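Local structure of bartonella effector protein (Bep) substrate of VirB T4SS (Bartonella clarridgeiae, 4YK2) at residues V28-S33 with V120-G125. The protein is an effector translocated by the VirB type IV secretion system, and this BID domain probably carries the signal for that secretion. Residues are numbered along the deposited sequence; the frame is centred on the assembly and turned at random.
Sequences VVSDHS and VENSMG
At one end of the helical bundle of the BID domain, the first helix, 21-49, meets the last turn of helix 106-123 through Ser30 and Ser123, whose CA atoms lie 6.2 Å apart. The hydroxyl of Ser30 does the touching: a chi1 of 172° swings it off its own backbone nitrogen, it reaches across to helix 106-123, and Ser30 OG lies 3.2 Å from Ser123 CB. That is a close approach of an oxygen to a methylene group, and no direct hydrogen bond joins the two segments. Their polar link is a water molecule, 2.9 Å from Ser30 OG and 2.7 Å from Asn122 ND2, the amide donating to the water. The amide nitrogen itself stands 4.4 Å from Ser30 OG, so the two polar groups are joined through the water and not directly.

Ser123 spends its own hydroxyl within its helix. With chi1 at 69° the hydroxyl folds back over the preceding turn, where Ser123 OG donates to Val120 O at 2.7 Å, which presents the methylene rather than the hydroxyl to Ser30. Val120 O also accepts from Met124 N, and both donors come from the same face of its carbonyl plane. The side chains of Val120, Glu121 and Met124 touch Pro66 in the loop after helix 56-64. A serine-serine approach and one bridging water thus make up a small contact between two helices, with little buried surface, at an end of the four-helix bundle that characterises BID domains.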
ATOM      1  N   VAL A  28       5.879 -19.359  -7.840  1.00 35.56           N
ATOM      2  CA  VAL A  28       6.000 -18.372  -8.921  1.00 39.05           C
ATOM      3  C   VAL A  28       4.839 -17.367  -8.904  1.00 36.98           C
ATOM      4  O   VAL A  28       5.047 -16.153  -8.889  1.00 36.55           O
ATOM      5  CB  VAL A  28       6.077 -19.059 -10.304  1.00 45.85           C
ATOM      6  CG1 VAL A  28       5.899 -18.028 -11.422  1.00 52.16           C
ATOM      7  CG2 VAL A  28       7.397 -19.790 -10.460  1.00 47.23           C
ATOM      8  N   VAL A  29       3.620 -17.895  -8.893  1.00 33.55           N
ATOM      9  CA  VAL A  29       2.411 -17.089  -8.950  1.00 31.67           C
ATOM     10  C   VAL A  29       2.308 -16.227  -7.700  1.00 38.82           C
ATOM     11  O   VAL A  29       1.940 -15.051  -7.763  1.00 37.03           O
ATOM     12  CB  VAL A  29       1.165 -17.989  -9.117  1.00 34.32           C
ATOM     13  CG1 VAL A  29      -0.108 -17.208  -8.873  1.00 35.05           C
ATOM     14  CG2 VAL A  29       1.154 -18.633 -10.507  1.00 31.08           C
ATOM     15  N   SER A  30       2.658 -16.820  -6.564  1.00 40.62           N
ATOM     16  CA  SER A  30       2.569 -16.143  -5.283  1.00 40.64           C
ATOM     17  C   SER A  30       3.559 -14.990  -5.226  1.00 35.91           C
ATOM     18  O   SER A  30       3.195 -13.870  -4.892  1.00 38.40           O
ATOM     19  CB  SER A  30       2.831 -17.127  -4.144  1.00 42.89           C
ATOM     20  OG  SER A  30       2.935 -16.440  -2.917  1.00 49.04           O
ATOM     21  N   ASP A  31       4.814 -15.288  -5.553  1.00 33.51           N
ATOM     22  CA  ASP A  31       5.860 -14.284  -5.670  1.00 33.59           C
ATOM     23  C   ASP A  31       5.439 -13.161  -6.600  1.00 38.33           C
ATOM     24  O   ASP A  31       5.643 -11.982  -6.300  1.00 33.29           O
ATOM     25  CB  ASP A  31       7.145 -14.913  -6.191  1.00 35.99           C
ATOM     26  CG  ASP A  31       7.881 -15.714  -5.133  1.00 37.29           C
ATOM     27  OD1 ASP A  31       7.369 -15.844  -4.001  1.00 41.04           O
ATOM     28  OD2 ASP A  31       8.974 -16.228  -5.450  1.00 42.20           O
ATOM     29  N   HIS A  32       4.842 -13.538  -7.727  1.00 34.69           N
ATOM     30  CA  HIS A  32       4.423 -12.569  -8.732  1.00 33.62           C
ATOM     31  C   HIS A  32       3.359 -11.598  -8.214  1.00 30.58           C
ATOM     32  O   HIS A  32       3.448 -10.396  -8.450  1.00 29.59           O
ATOM     33  CB  HIS A  32       3.899 -13.281  -9.979  1.00 31.27           C
ATOM     34  CG  HIS A  32       3.282 -12.356 -10.976  1.00 29.99           C
ATOM     35  ND1 HIS A  32       4.032 -11.585 -11.838  1.00 32.47           N
ATOM     36  CD2 HIS A  32       1.984 -12.067 -11.242  1.00 31.92           C
ATOM     37  CE1 HIS A  32       3.223 -10.863 -12.594  1.00 35.88           C
ATOM     38  NE2 HIS A  32       1.976 -11.134 -12.251  1.00 32.13           N
ATOM     39  N   SER A  33       2.348 -12.108  -7.519  1.00 29.46           N
ATOM     40  CA  SER A  33       1.279 -11.234  -7.054  1.00 32.76           C
ATOM     41  C   SER A  33       1.779 -10.295  -5.944  1.00 32.53           C
ATOM     42  O   SER A  33       1.288  -9.168  -5.804  1.00 34.08           O
ATOM     43  CB  SER A  33       0.096 -12.046  -6.550  1.00 37.25           C
ATOM     44  OG  SER A  33       0.496 -12.883  -5.480  1.00 48.65           O
ATOM     45  N   VAL A 120       0.836 -12.101   0.856  1.00 32.38           N
ATOM     46  CA  VAL A 120       1.826 -12.499   1.850  1.00 30.74           C
ATOM     47  C   VAL A 120       1.245 -13.582   2.759  1.00 32.50           C
ATOM     48  O   VAL A 120       1.881 -14.606   3.016  1.00 33.85           O
ATOM     49  CB  VAL A 120       2.306 -11.293   2.681  1.00 30.20           C
ATOM     50  CG1 VAL A 120       3.205 -11.763   3.818  1.00 30.63           C
ATOM     51  CG2 VAL A 120       3.037 -10.281   1.797  1.00 25.84           C
ATOM     52  N   GLU A 121       0.032 -13.345   3.245  1.00 29.08           N
ATOM     53  CA  GLU A 121      -0.653 -14.283   4.127  1.00 37.62           C
ATOM     54  C   GLU A 121      -0.838 -15.642   3.454  1.00 41.42           C
ATOM     55  O   GLU A 121      -0.754 -16.683   4.103  1.00 45.03           O
ATOM     56  CB  GLU A 121      -2.015 -13.719   4.544  1.00 47.11           C
ATOM     57  CG  GLU A 121      -2.793 -14.585   5.509  1.00 62.17           C
ATOM     58  CD  GLU A 121      -2.557 -14.201   6.952  1.00 72.77           C
ATOM     59  OE1 GLU A 121      -1.975 -15.013   7.702  1.00 78.45           O
ATOM     60  OE2 GLU A 121      -2.964 -13.087   7.339  1.00 75.90           O
ATOM     61  N   ASN A 122      -1.080 -15.628   2.150  1.00 37.16           N
ATOM     62  CA  ASN A 122      -1.295 -16.871   1.422  1.00 41.85           C
ATOM     63  C   ASN A 122       0.017 -17.616   1.204  1.00 48.92           C
ATOM     64  O   ASN A 122       0.045 -18.846   1.220  1.00 55.81           O
ATOM     65  CB  ASN A 122      -1.974 -16.608   0.074  1.00 42.69           C
ATOM     66  CG  ASN A 122      -1.994 -17.845  -0.816  1.00 59.78           C
ATOM     67  OD1 ASN A 122      -2.848 -18.723  -0.664  1.00 66.88           O
ATOM     68  ND2 ASN A 122      -1.040 -17.926  -1.741  1.00 61.58           N
ATOM     69  N   SER A 123       1.100 -16.876   0.998  1.00 48.25           N
ATOM     70  CA  SER A 123       2.394 -17.489   0.733  1.00 54.49           C
ATOM     71  C   SER A 123       2.921 -18.218   1.963  1.00 63.59           C
ATOM     72  O   SER A 123       3.721 -19.143   1.843  1.00 65.65           O
ATOM     73  CB  SER A 123       3.407 -16.443   0.281  1.00 55.11           C
ATOM     74  OG  SER A 123       3.731 -15.567   1.349  1.00 56.93           O
ATOM     75  N   MET A 124       2.470 -17.794   3.141  1.00 71.20           N
ATOM     76  CA  MET A 124       2.894 -18.409   4.398  1.00 73.61           C
ATOM     77  C   MET A 124       2.348 -19.833   4.533  1.00 80.65           C
ATOM     78  O   MET A 124       2.806 -20.599   5.381  1.00 88.65           O
ATOM     79  CB  MET A 124       2.455 -17.553   5.598  1.00 68.37           C
ATOM     80  CG  MET A 124       3.260 -16.265   5.789  1.00 61.90           C
ATOM     81  SD  MET A 124       2.646 -15.174   7.106  1.00 57.77           S
ATOM     82  CE  MET A 124       3.962 -13.956   7.158  1.00 52.98           C
ATOM     83  N   GLY A 125       1.376 -20.186   3.695  1.00 79.36           N
ATOM     84  CA  GLY A 125       0.818 -21.528   3.690  1.00 80.39           C
ATOM     85  C   GLY A 125       0.030 -21.864   2.437  1.00 80.13           C
ATOM     86  O   GLY A 125       0.600 -22.242   1.411  1.00 78.89           O
TER
HETATM   87  O   HOH W   1       0.294 -15.660  -2.131  1.00 45.72           O